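Local coordinates for uncharacterized protein (Jannaschia sp. CCS1, PDB 2PYQ) that is of unknown function and belongs to the DUF2853 family, folding as a small single-chain protein built of helices without strands, at residues Y101-T104 / K105-K109. Sequence-based numbering, arbitrary orientation. Where two conformers were deposited one is given.
Sequences YMLT and KHFGK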
ATOM      1  N   TYR A 101      -1.876  -1.232   2.237  1.00 17.52           N
ATOM      2  CA  TYR A 101      -2.844  -2.274   2.544  1.00 17.37           C
ATOM      3  C   TYR A 101      -2.107  -3.596   2.768  1.00 19.32           C
ATOM      4  O   TYR A 101      -2.335  -4.281   3.753  1.00 17.97           O
ATOM      5  CB  TYR A 101      -3.855  -2.423   1.399  1.00 17.58           C
ATOM      6  CG  TYR A 101      -4.802  -3.598   1.542  1.00 17.59           C
ATOM      7  CD1 TYR A 101      -4.421  -4.894   1.123  1.00 17.62           C
ATOM      8  CD2 TYR A 101      -6.062  -3.440   2.090  1.00 17.95           C
ATOM      9  CE1 TYR A 101      -5.266  -5.983   1.253  1.00 18.10           C
ATOM     10  CE2 TYR A 101      -6.936  -4.523   2.216  1.00 19.04           C
ATOM     11  CZ  TYR A 101      -6.528  -5.795   1.807  1.00 21.10           C
ATOM     12  OH  TYR A 101      -7.395  -6.852   1.962  1.00 24.45           O
HETATM   13  N   MSE A 102      -1.224  -3.940   1.827  1.00 18.18           N
HETATM   14  CA  MSE A 102      -0.475  -5.222   1.918  0.50 16.99           C
HETATM   15  C   MSE A 102       0.415  -5.265   3.160  1.00 16.59           C
HETATM   16  O   MSE A 102       0.477  -6.303   3.805  1.00 16.48           O
HETATM   17  CB  MSE A 102       0.316  -5.515   0.636  0.50 16.85           C
HETATM   18  CG  MSE A 102      -0.555  -6.035  -0.490  0.50 17.28           C
HETATM   19 SE   MSE A 102       0.563  -6.755  -1.931  0.38 23.71          SE
HETATM   20  CE  MSE A 102       0.731  -5.294  -2.423  0.50 18.22           C
ATOM     21  N   LEU A 103       1.084  -4.176   3.486  1.00 16.74           N
ATOM     22  CA  LEU A 103       1.917  -4.135   4.691  1.00 17.16           C
ATOM     23  C   LEU A 103       1.066  -4.287   5.965  1.00 19.02           C
ATOM     24  O   LEU A 103       1.453  -5.000   6.896  1.00 19.52           O
ATOM     25  CB  LEU A 103       2.736  -2.855   4.766  1.00 17.76           C
ATOM     26  CG  LEU A 103       3.854  -2.741   3.709  1.00 18.93           C
ATOM     27  CD1 LEU A 103       4.376  -1.338   3.660  1.00 17.87           C
ATOM     28  CD2 LEU A 103       4.971  -3.744   4.010  1.00 17.36           C
ATOM     29  N   THR A 104      -0.070  -3.596   6.012  1.00 17.29           N
ATOM     30  CA  THR A 104      -0.993  -3.705   7.162  1.00 18.77           C
ATOM     31  C   THR A 104      -1.441  -5.167   7.390  1.00 19.46           C
ATOM     32  O   THR A 104      -1.393  -5.674   8.546  1.00 20.00           O
ATOM     33  CB  THR A 104      -2.215  -2.767   6.970  1.00 17.84           C
ATOM     34  OG1 THR A 104      -1.754  -1.417   6.818  1.00 19.02           O
ATOM     35  CG2 THR A 104      -3.123  -2.837   8.167  1.00 18.34           C
ATOM     36  N   LYS A 105      -1.885  -5.824   6.321  1.00 18.04           N
ATOM     37  CA  LYS A 105      -2.155  -7.279   6.320  1.00 20.88           C
ATOM     38  C   LYS A 105      -0.961  -8.140   6.764  1.00 19.45           C
ATOM     39  O   LYS A 105      -1.113  -8.993   7.579  1.00 17.31           O
ATOM     40  CB  LYS A 105      -2.662  -7.762   4.971  1.00 22.56           C
ATOM     41  CG  LYS A 105      -4.009  -7.356   4.565  1.00 26.11           C
ATOM     42  CD  LYS A 105      -4.891  -7.443   5.611  1.00 30.44           C
ATOM     43  CE  LYS A 105      -6.080  -8.079   5.194  1.00 32.87           C
ATOM     44  NZ  LYS A 105      -6.449  -9.096   6.229  1.00 34.81           N
ATOM     45  N   HIS A 106       0.191  -7.865   6.170  1.00 16.53           N
ATOM     46  CA  HIS A 106       1.405  -8.668   6.391  1.00 16.53           C
ATOM     47  C   HIS A 106       1.848  -8.670   7.834  1.00 17.87           C
ATOM     48  O   HIS A 106       2.240  -9.700   8.350  1.00 19.81           O
ATOM     49  CB  HIS A 106       2.545  -8.121   5.519  1.00 19.91           C
ATOM     50  CG  HIS A 106       3.837  -8.811   5.709  1.00 20.64           C
ATOM     51  ND1 HIS A 106       4.134 -10.002   5.074  1.00 23.49           N
ATOM     52  CD2 HIS A 106       4.947  -8.465   6.407  1.00 21.41           C
ATOM     53  CE1 HIS A 106       5.364 -10.381   5.436  1.00 22.20           C
ATOM     54  NE2 HIS A 106       5.866  -9.476   6.243  1.00 20.81           N
ATOM     55  N   PHE A 107       1.727  -7.523   8.495  1.00 17.12           N
ATOM     56  CA  PHE A 107       2.075  -7.365   9.886  1.00 17.22           C
ATOM     57  C   PHE A 107       0.889  -7.550  10.862  1.00 17.88           C
ATOM     58  O   PHE A 107       1.086  -7.396  12.041  1.00 19.88           O
ATOM     59  CB  PHE A 107       2.780  -6.037  10.119  1.00 17.45           C
ATOM     60  CG  PHE A 107       4.156  -5.954   9.492  1.00 18.23           C
ATOM     61  CD1 PHE A 107       5.209  -6.682  10.003  1.00 18.28           C
ATOM     62  CD2 PHE A 107       4.383  -5.144   8.379  1.00 17.35           C
ATOM     63  CE1 PHE A 107       6.467  -6.588   9.446  1.00 17.82           C
ATOM     64  CE2 PHE A 107       5.628  -5.049   7.818  1.00 17.52           C
ATOM     65  CZ  PHE A 107       6.675  -5.784   8.349  1.00 17.77           C
ATOM     66  N   GLY A 108      -0.315  -7.893  10.392  1.00 17.46           N
ATOM     67  CA  GLY A 108      -1.452  -8.111  11.264  1.00 19.01           C
ATOM     68  C   GLY A 108      -1.930  -6.889  12.039  1.00 22.03           C
ATOM     69  O   GLY A 108      -2.455  -7.015  13.143  1.00 23.86           O
ATOM     70  N   LYS A 109      -1.843  -5.721  11.401  1.00 22.24           N
ATOM     71  CA  LYS A 109      -2.150  -4.422  12.017  1.00 20.74           C
ATOM     72  C   LYS A 109      -3.455  -3.787  11.534  1.00 20.04           C
ATOM     73  O   LYS A 109      -3.643  -2.601  11.688  1.00 21.69           O
ATOM     74  CB  LYS A 109      -0.968  -3.478  11.776  1.00 21.59           C
ATOM     75  CG  LYS A 109       0.294  -3.819  12.550  1.00 24.66           C
ATOM     76  CD  LYS A 109       0.106  -3.557  14.024  1.00 28.19           C
ATOM     77  CE  LYS A 109       1.362  -3.721  14.807  1.00 31.94           C
ATOM     78  NZ  LYS A 109       1.053  -3.383  16.225  1.00 36.29           N
TER
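Lys-105 runs alongside Tyr-101, one helical turn apart on the last stretch of helix 96-106, the two side chains pointing the same way. Lys-105 CB packs 3.7 Å from Tyr-101 O. That same oxygen takes a straight i to i+4 bond from Lys-105 N, 3.0 Å long. Lys-105 CG then makes an off-centre CH-pi contact, 4.3 Å from the centroid of the Tyr-101 ring. Bends at chi2, chi3 and chi4 carry Lys-105 CE to 3.7 Å from Tyr-101 OH, while NZ turns to a salt bridge with Glu-110. The ring reaches this flank because CG of Tyr-101 stands opposite the backbone N (chi1 173°), and its hydroxyl is bonded to Asp-25 N. With an alanine in place of Tyr-101, the amide of Asp-25 is likely to lose its phenolic partner, and the lysine methylenes the ring they lie against. Beyond Lys-105 the helix ends in a Schellman motif: Gly-108, with phi 64°, turns the chain so that Lys-109 N bonds back to Thr-104 O at 2.9 Å. Inside that bond, Gly-108 N bonds to Lys-105 O at 3.1 Å. On another side of this turn, Leu-103 CD2 meets Phe-107 CE2 at 4.1 Å, both side chains packing on Leu-64 of helix 53-65.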